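Local structure of SAR-endolysin (Enterobacteria phage P1, 1XJU) at residues Q66-K71 with T107-W112; D75-A80 with V119-H124; S83-F86 with S92-T95. The protein hydrolyses the beta-1,4-glycosidic bonds of host peptidoglycan once released from the inner membrane, contributing to the lysis that frees mature phage particles. All blocks are in the same frame, centred on the assembly; numbering follows the deposited sequence.

Contact 1. Residues Q66-K71 with T107-W112. With SO4 (sulfate ion), chain D.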
loop_
_atom_site.group_PDB
_atom_site.type_symbol
_atom_site.label_atom_id
_atom_site.label_comp_id
_atom_site.label_asym_id
_atom_site.label_seq_id
_atom_site.Cartn_x
_atom_site.Cartn_y
_atom_site.Cartn_z
ATOM N N GLN A 66 -0.307 -12.315 6.095
ATOM C CA GLN A 66 0.700 -13.338 5.826
ATOM C C GLN A 66 2.105 -12.886 6.006
ATOM O O GLN A 66 2.968 -13.674 6.472
ATOM C CB GLN A 66 0.542 -13.862 4.413
ATOM C CG GLN A 66 -0.660 -14.706 4.181
ATOM C CD GLN A 66 -0.644 -15.927 5.068
ATOM O OE1 GLN A 66 0.383 -16.613 5.183
ATOM N NE2 GLN A 66 -1.749 -16.178 5.739
ATOM N N HIS A 67 2.372 -11.617 5.721
ATOM C CA HIS A 67 3.726 -11.144 5.608
ATOM C C HIS A 67 4.127 -10.008 6.544
ATOM O O HIS A 67 5.282 -9.621 6.553
ATOM C CB HIS A 67 4.064 -10.807 4.161
ATOM C CG HIS A 67 3.855 -11.952 3.258
ATOM N ND1 HIS A 67 4.523 -13.150 3.400
ATOM C CD2 HIS A 67 3.028 -12.095 2.195
ATOM C CE1 HIS A 67 4.097 -13.987 2.474
ATOM N NE2 HIS A 67 3.184 -13.375 1.745
ATOM N N PHE A 68 3.156 -9.446 7.283
ATOM C CA PHE A 68 3.373 -8.309 8.152
ATOM C C PHE A 68 2.799 -8.511 9.547
ATOM O O PHE A 68 2.634 -7.555 10.293
ATOM C CB PHE A 68 2.841 -7.009 7.501
ATOM C CG PHE A 68 3.575 -6.632 6.252
ATOM C CD1 PHE A 68 4.570 -5.728 6.276
ATOM C CD2 PHE A 68 3.264 -7.212 5.058
ATOM C CE1 PHE A 68 5.256 -5.390 5.144
ATOM C CE2 PHE A 68 3.967 -6.907 3.900
ATOM C CZ PHE A 68 4.979 -5.995 3.928
ATOM N N ARG A 69 2.477 -9.756 9.904
ATOM C CA ARG A 69 1.935 -10.039 11.259
ATOM C C ARG A 69 0.625 -9.317 11.523
ATOM O O ARG A 69 0.332 -8.909 12.637
ATOM C CB ARG A 69 2.971 -9.816 12.370
ATOM C CG ARG A 69 4.056 -10.893 12.374
ATOM C CD ARG A 69 5.035 -10.664 13.516
ATOM N NE ARG A 69 4.313 -10.727 14.788
ATOM C CZ ARG A 69 4.723 -10.252 15.946
ATOM N NH1 ARG A 69 5.918 -9.722 16.039
ATOM N NH2 ARG A 69 3.921 -10.317 16.990
ATOM N N GLY A 70 -0.191 -9.168 10.471
ATOM C CA GLY A 70 -1.411 -8.413 10.567
ATOM C C GLY A 70 -2.312 -8.812 11.713
ATOM O O GLY A 70 -2.941 -7.981 12.309
ATOM N N LYS A 71 -2.404 -10.109 11.992
ATOM C CA LYS A 71 -3.334 -10.563 13.043
ATOM C C LYS A 71 -2.953 -10.038 14.428
ATOM O O LYS A 71 -3.796 -9.998 15.318
ATOM C CB LYS A 71 -3.410 -12.092 13.027
ATOM C CG LYS A 71 -4.095 -12.590 11.752
ATOM C CD LYS A 71 -4.133 -14.057 11.676
ATOM C CE LYS A 71 -3.660 -14.461 10.272
ATOM N NZ LYS A 71 -2.206 -14.694 10.131
ATOM N N THR A 107 12.459 -4.434 3.100
ATOM C CA THR A 107 12.123 -3.081 3.471
ATOM C C THR A 107 12.187 -2.949 4.994
ATOM O O THR A 107 11.907 -3.871 5.777
ATOM C CB THR A 107 10.710 -2.746 3.023
ATOM O OG1 THR A 107 9.840 -3.706 3.629
ATOM C CG2 THR A 107 10.541 -2.782 1.515
ATOM N N SER A 108 12.460 -1.736 5.416
ATOM C CA SER A 108 12.354 -1.419 6.838
ATOM C C SER A 108 10.951 -1.624 7.362
ATOM O O SER A 108 10.786 -2.105 8.493
ATOM C CB SER A 108 12.777 -0.015 7.047
ATOM O OG SER A 108 14.150 0.132 6.775
ATOM N N ILE A 109 9.914 -1.270 6.584
ATOM C CA ILE A 109 8.558 -1.458 7.086
ATOM C C ILE A 109 8.285 -2.915 7.395
ATOM O O ILE A 109 7.656 -3.228 8.408
ATOM C CB ILE A 109 7.546 -0.840 6.109
ATOM C CG1 ILE A 109 6.212 -0.604 6.791
ATOM C CG2 ILE A 109 7.380 -1.642 4.808
ATOM C CD1 ILE A 109 5.247 0.244 6.007
ATOM N N HIS A 110 8.770 -3.821 6.560
ATOM C CA HIS A 110 8.622 -5.234 6.818
ATOM C C HIS A 110 9.431 -5.695 8.041
ATOM O O HIS A 110 8.932 -6.500 8.846
ATOM C CB HIS A 110 8.995 -6.034 5.559
ATOM C CG HIS A 110 8.797 -7.518 5.686
ATOM N ND1 HIS A 110 9.797 -8.379 6.117
ATOM C CD2 HIS A 110 7.731 -8.308 5.418
ATOM C CE1 HIS A 110 9.326 -9.621 6.075
ATOM N NE2 HIS A 110 8.063 -9.612 5.721
ATOM N N LYS A 111 10.636 -5.213 8.152
ATOM C CA LYS A 111 11.469 -5.538 9.311
ATOM C C LYS A 111 10.733 -5.201 10.609
ATOM O O LYS A 111 10.706 -5.999 11.537
ATOM C CB LYS A 111 12.782 -4.785 9.237
ATOM C CG LYS A 111 13.737 -5.394 8.262
ATOM C CD LYS A 111 15.076 -4.741 8.339
ATOM C CE LYS A 111 16.028 -5.267 7.273
ATOM N NZ LYS A 111 16.388 -6.666 7.445
ATOM N N TRP A 112 10.196 -3.992 10.692
ATOM C CA TRP A 112 9.530 -3.587 11.906
ATOM C C TRP A 112 8.243 -4.319 12.144
ATOM O O TRP A 112 7.927 -4.665 13.288
ATOM C CB TRP A 112 9.339 -2.071 11.935
ATOM C CG TRP A 112 10.599 -1.298 12.062
ATOM C CD1 TRP A 112 11.044 -0.353 11.227
ATOM C CD2 TRP A 112 11.553 -1.366 13.129
ATOM N NE1 TRP A 112 12.227 0.198 11.695
ATOM C CE2 TRP A 112 12.539 -0.401 12.879
ATOM C CE3 TRP A 112 11.649 -2.103 14.304
ATOM C CZ2 TRP A 112 13.643 -0.230 13.709
ATOM C CZ3 TRP A 112 12.746 -1.883 15.159
ATOM C CH2 TRP A 112 13.694 -0.955 14.845
HETATM S S SO4 D . 18.609 -6.959 4.506
HETATM O O1 SO4 D . 19.735 -7.694 4.017
HETATM O O2 SO4 D . 17.408 -7.356 3.758
HETATM O O3 SO4 D . 18.868 -5.530 4.409
HETATM O O4 SO4 D . 18.550 -7.237 5.933
#
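His110 turns the edge of its imidazole toward the face of Phe68 in a T-shaped stack. The ring centroids are 5.1 Å apart and the planes stand at 85°. CD2 of His110 lies over one face of the phenyl ring, offset toward its rim, 3.9 Å from Phe68 CZ. With CG anti to the backbone N (chi1 -176°), the imidazole swings out from the first turn of helix 108-114 to meet the end of helix 46-67, where Phe68 is the first residue to leave helical geometry.

Apolar packing continues beside the stack. Phe68 CE1 rests 3.8 Å from His110 CB and 4.3 Å from Ile109 CG2, while Leu93 touches the phenyl ring from helix 90-94.

Thr107 caps helix 108-114, its OG1 accepting from His110 N at 3.1 Å. His110 ND1 is hydrogen-bonded to Glu106, and NE2 comes within 2.9 Å of His67 O, which is hydrogen-bonded to Gln114 NE2. At the outer edge Lys111 NZ binds a sulfate, probably from the crystallisation liquor, and forms a salt bridge with Glu106.

With ND1 held by Glu106 and one edge against Phe68, the imidazole is probably held in its rotation, and the nearby carboxylate would probably favour its protonated form.

Contact 2. Residues D75-A80 with V119-H124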
loop_
_atom_site.group_PDB
_atom_site.type_symbol
_atom_site.label_atom_id
_atom_site.label_comp_id
_atom_site.label_asym_id
_atom_site.label_seq_id
_atom_site.Cartn_x
_atom_site.Cartn_y
_atom_site.Cartn_z
ATOM N N ASP A 75 -6.372 -2.587 14.991
ATOM C CA ASP A 75 -7.141 -2.293 13.788
ATOM C C ASP A 75 -6.651 -1.090 13.027
ATOM O O ASP A 75 -6.671 -1.137 11.786
ATOM C CB ASP A 75 -8.609 -2.062 14.133
ATOM C CG ASP A 75 -9.417 -3.337 14.330
ATOM O OD1 ASP A 75 -8.963 -4.480 14.168
ATOM O OD2 ASP A 75 -10.620 -3.238 14.667
ATOM N N ASN A 76 -6.215 -0.010 13.657
ATOM C CA ASN A 76 -5.809 1.137 12.884
ATOM C C ASN A 76 -4.548 0.856 12.068
ATOM O O ASN A 76 -4.539 1.148 10.852
ATOM C CB ASN A 76 -5.589 2.339 13.801
ATOM C CG ASN A 76 -6.858 2.917 14.365
ATOM O OD1 ASN A 76 -7.952 2.691 13.814
ATOM N ND2 ASN A 76 -6.739 3.645 15.479
ATOM N N ALA A 77 -3.539 0.255 12.672
ATOM C CA ALA A 77 -2.351 -0.094 11.929
ATOM C C ALA A 77 -2.685 -1.094 10.824
ATOM O O ALA A 77 -2.194 -0.996 9.677
ATOM C CB ALA A 77 -1.281 -0.629 12.837
ATOM N N PHE A 78 -3.483 -2.098 11.139
ATOM C CA PHE A 78 -3.857 -3.086 10.150
ATOM C C PHE A 78 -4.525 -2.425 8.964
ATOM O O PHE A 78 -4.258 -2.804 7.794
ATOM C CB PHE A 78 -4.811 -4.111 10.753
ATOM C CG PHE A 78 -5.289 -5.122 9.757
ATOM C CD1 PHE A 78 -4.505 -6.203 9.430
ATOM C CD2 PHE A 78 -6.467 -4.904 9.055
ATOM C CE1 PHE A 78 -4.918 -7.074 8.443
ATOM C CE2 PHE A 78 -6.826 -5.762 8.054
ATOM C CZ PHE A 78 -6.072 -6.830 7.776
ATOM N N SER A 79 -5.409 -1.521 9.233
ATOM C CA SER A 79 -6.212 -0.865 8.188
ATOM C C SER A 79 -5.360 0.069 7.362
ATOM O O SER A 79 -5.485 0.089 6.120
ATOM C CB SER A 79 -7.346 -0.108 8.859
ATOM O OG SER A 79 -8.233 -0.999 9.519
ATOM N N ALA A 80 -4.431 0.800 7.992
ATOM C CA ALA A 80 -3.485 1.620 7.249
ATOM C C ALA A 80 -2.599 0.784 6.368
ATOM O O ALA A 80 -2.343 1.138 5.194
ATOM C CB ALA A 80 -2.679 2.449 8.211
ATOM N N VAL A 119 4.689 1.268 15.807
ATOM C CA VAL A 119 5.033 2.659 15.606
ATOM C C VAL A 119 6.134 2.817 14.546
ATOM O O VAL A 119 6.006 3.614 13.616
ATOM C CB VAL A 119 5.436 3.373 16.931
ATOM C CG1 VAL A 119 6.056 4.715 16.640
ATOM C CG2 VAL A 119 4.223 3.495 17.799
ATOM N N ASN A 120 7.189 2.042 14.684
ATOM C CA ASN A 120 8.265 2.167 13.729
ATOM C C ASN A 120 7.797 1.779 12.311
ATOM O O ASN A 120 8.191 2.401 11.299
ATOM C CB ASN A 120 9.462 1.296 14.109
ATOM C CG ASN A 120 10.109 1.720 15.407
ATOM O OD1 ASN A 120 9.956 2.890 15.836
ATOM N ND2 ASN A 120 10.941 0.822 15.990
ATOM N N MET A 121 7.004 0.726 12.234
ATOM C CA MET A 121 6.385 0.289 10.971
ATOM C C MET A 121 5.598 1.460 10.344
ATOM O O MET A 121 5.800 1.830 9.173
ATOM C CB MET A 121 5.532 -0.925 11.218
ATOM C CG MET A 121 4.827 -1.430 9.966
ATOM S SD MET A 121 3.506 -2.610 10.371
ATOM C CE MET A 121 2.257 -1.510 11.103
ATOM N N CYS A 122 4.683 2.025 11.097
ATOM C CA CYS A 122 3.866 3.134 10.635
ATOM C C CYS A 122 4.712 4.267 10.121
ATOM O O CYS A 122 4.373 4.926 9.085
ATOM C CB CYS A 122 2.999 3.672 11.793
ATOM S SG CYS A 122 1.761 2.546 12.505
ATOM N N ASN A 123 5.783 4.562 10.841
ATOM C CA ASN A 123 6.641 5.665 10.463
ATOM C C ASN A 123 7.416 5.444 9.182
ATOM O O ASN A 123 7.977 6.393 8.649
ATOM C CB ASN A 123 7.556 6.036 11.618
ATOM C CG ASN A 123 6.827 6.816 12.683
ATOM O OD1 ASN A 123 5.848 7.490 12.417
ATOM N ND2 ASN A 123 7.290 6.698 13.918
ATOM N N HIS A 124 7.431 4.224 8.672
ATOM C CA HIS A 124 8.017 3.932 7.367
ATOM C C HIS A 124 7.036 3.910 6.225
ATOM O O HIS A 124 7.452 3.652 5.082
ATOM C CB HIS A 124 8.828 2.660 7.433
ATOM C CG HIS A 124 10.161 2.875 8.086
ATOM N ND1 HIS A 124 11.268 3.316 7.377
ATOM C CD2 HIS A 124 10.547 2.805 9.384
ATOM C CE1 HIS A 124 12.289 3.464 8.206
ATOM N NE2 HIS A 124 11.871 3.179 9.424
#
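Ala77 CB points from helix 75-88 toward helix 118-123 and meets two sulfur-bearing side chains there. The terminal methyl of Met121, CE, comes to 4.0 Å from Ala77 CB, and Cys122 SG lies 4.4 Å from the same methyl carbon. Both are apolar contacts, and no hydrogen bond crosses between the segments.

The conformation of Met121 explains how it reaches across. CG lies anti to the backbone N (chi1 179°), and the chain stays extended through chi2, carrying SD out toward the other helix. A bend at chi3, 72°, then turns CE against Ala77, making the methyl rather than the sulfur the touching atom. Cys122 starts differently: its SG lies beside the backbone N, and its bond from CA leaves across the direction of helix 75-88 rather than toward it.

The nearest backbones are those of Ala77 and Cys122, whose CA atoms are 7.1 Å apart, consistent with the small side chain of Ala77. This is a helix-helix interface in the mainly helical part of a glycosyl hydrolase 24 lysozyme. Cys122 also forms a disulfide with Cys150 of helix 137-151, and Met121 packs on Ile109 and Ala113 of helix 108-114, making this a meeting place of four helices.

On helix 75-88, away from the interface, Ser79 OG donates back to Asp75 O at 2.8 Å, tilted 33° from the carbonyl plane, while Ser79 N reaches that oxygen from the opposite face. Ser79 OG is further hydrogen-bonded to Asn3 N.

Contact 3. Residues S83-F86 with S92-T95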
loop_
_atom_site.group_PDB
_atom_site.type_symbol
_atom_site.label_atom_id
_atom_site.label_comp_id
_atom_site.label_asym_id
_atom_site.label_seq_id
_atom_site.Cartn_x
_atom_site.Cartn_y
_atom_site.Cartn_z
ATOM N N SER A 83 -4.498 -0.518 3.340
ATOM C CA SER A 83 -4.588 0.568 2.359
ATOM C C SER A 83 -3.305 0.654 1.552
ATOM O O SER A 83 -3.362 0.737 0.313
ATOM C CB SER A 83 -4.864 1.873 3.100
ATOM O OG SER A 83 -4.774 2.998 2.223
ATOM N N ALA A 84 -2.136 0.641 2.194
ATOM C CA ALA A 84 -0.877 0.730 1.487
ATOM C C ALA A 84 -0.696 -0.468 0.567
ATOM O O ALA A 84 -0.247 -0.304 -0.590
ATOM C CB ALA A 84 0.271 0.832 2.483
ATOM N N ALA A 85 -1.019 -1.657 1.029
ATOM C CA ALA A 85 -0.874 -2.859 0.222
ATOM C C ALA A 85 -1.838 -2.819 -0.977
ATOM O O ALA A 85 -1.493 -3.274 -2.061
ATOM C CB ALA A 85 -1.087 -4.092 1.053
ATOM N N PHE A 86 -3.034 -2.308 -0.792
ATOM C CA PHE A 86 -4.002 -2.180 -1.879
ATOM C C PHE A 86 -3.428 -1.281 -2.959
ATOM O O PHE A 86 -3.531 -1.557 -4.159
ATOM C CB PHE A 86 -5.306 -1.623 -1.343
ATOM C CG PHE A 86 -6.354 -1.394 -2.383
ATOM C CD1 PHE A 86 -6.475 -0.190 -3.013
ATOM C CD2 PHE A 86 -7.251 -2.417 -2.712
ATOM C CE1 PHE A 86 -7.446 0.034 -3.977
ATOM C CE2 PHE A 86 -8.258 -2.189 -3.653
ATOM C CZ PHE A 86 -8.333 -0.944 -4.288
ATOM N N SER A 92 5.927 -4.823 -3.292
ATOM C CA SER A 92 6.558 -3.532 -3.078
ATOM C C SER A 92 6.742 -3.180 -1.614
ATOM O O SER A 92 7.655 -2.417 -1.309
ATOM C CB SER A 92 5.781 -2.418 -3.781
ATOM O OG SER A 92 5.879 -2.540 -5.207
ATOM N N LEU A 93 5.893 -3.688 -0.738
ATOM C CA LEU A 93 6.033 -3.421 0.684
ATOM C C LEU A 93 7.004 -4.366 1.363
ATOM O O LEU A 93 7.456 -4.077 2.477
ATOM C CB LEU A 93 4.695 -3.486 1.378
ATOM C CG LEU A 93 3.682 -2.453 0.982
ATOM C CD1 LEU A 93 2.392 -2.603 1.781
ATOM C CD2 LEU A 93 4.262 -1.040 1.100
ATOM N N ARG A 94 7.315 -5.489 0.711
ATOM C CA ARG A 94 8.186 -6.537 1.288
ATOM C C ARG A 94 9.669 -6.330 1.007
ATOM O O ARG A 94 10.520 -6.589 1.872
ATOM C CB ARG A 94 7.727 -7.912 0.823
ATOM C CG ARG A 94 6.388 -8.337 1.352
ATOM C CD ARG A 94 5.889 -9.631 0.784
ATOM N NE ARG A 94 6.728 -10.733 1.289
ATOM C CZ ARG A 94 6.617 -11.993 0.908
ATOM N NH1 ARG A 94 5.748 -12.312 -0.019
ATOM N NH2 ARG A 94 7.405 -12.924 1.434
ATOM N N THR A 95 9.995 -5.944 -0.219
ATOM C CA THR A 95 11.360 -5.705 -0.629
ATOM C C THR A 95 11.453 -4.526 -1.528
ATOM O O THR A 95 10.473 -4.057 -2.110
ATOM C CB THR A 95 11.975 -6.944 -1.361
ATOM O OG1 THR A 95 11.294 -7.154 -2.603
ATOM C CG2 THR A 95 11.924 -8.241 -0.532
#
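Leu93 lays its CD1 methyl over the peptide link between Ala84 and Ala85, spanning the two alanines on one side of helix 75-88. CD1 is 3.6 Å from Ala85 N and 3.9 Å from Ala84 C, making the backbone itself part of the contact surface. The two flanking methyls add to the grip: Ala85 CB stands 3.9 Å from Leu93 CD1, and Ala84 CB 4.1 Å from it. Ala84 points its methyl toward helix 90-94, whereas Ala85 directs its own across that approach.

A single branch of the leucine does this work. CG is anti to the carbonyl carbon (chi1 -65°), and chi2 at -178° extends CD1 as the leading methyl. The backbones come within 6.9 Å between the CA atoms of Ala85 and Leu93.

Helix 90-94 follows helix 75-88 with one residue between them; the chain turns back there, and Leu93 packs the short helix against the longer one. Beyond the pair, Leu93 also packs on Phe128, Ala84 on Leu125, and Ala85 on Ala60 of helix 46-67. All three touching residues are buried.

No polar side chain takes part across the segments: the two helices meet through van der Waals contact alone, and the small alanine methyls probably let a leucine branch settle directly against main-chain atoms.

How the contacts relate
Contacts 1 and 2 lie with centres 10 Å apart and cross along the chain, because their segments alternate in sequence. They touch directly: Ile109 CG1 is 3.4 Å from Met121 O, and Trp112 CZ3 is 3.4 Å from Asn120 ND2. Contact 3, also about 10 Å from contact 1 between centres, meets it where Thr107 OG1 lies 2.7 Å from Leu93 O, a probable hydrogen bond joining the start of helix 108-114 to the end of helix 90-94. Contacts 2 and 3 share helix 75-88, their centres about 12 Å apart, without touching. All three lie away from Glu14, a probable catalytic residue, and from catalytic Cys23, disulfide-bonded to Cys16 in this inactive form.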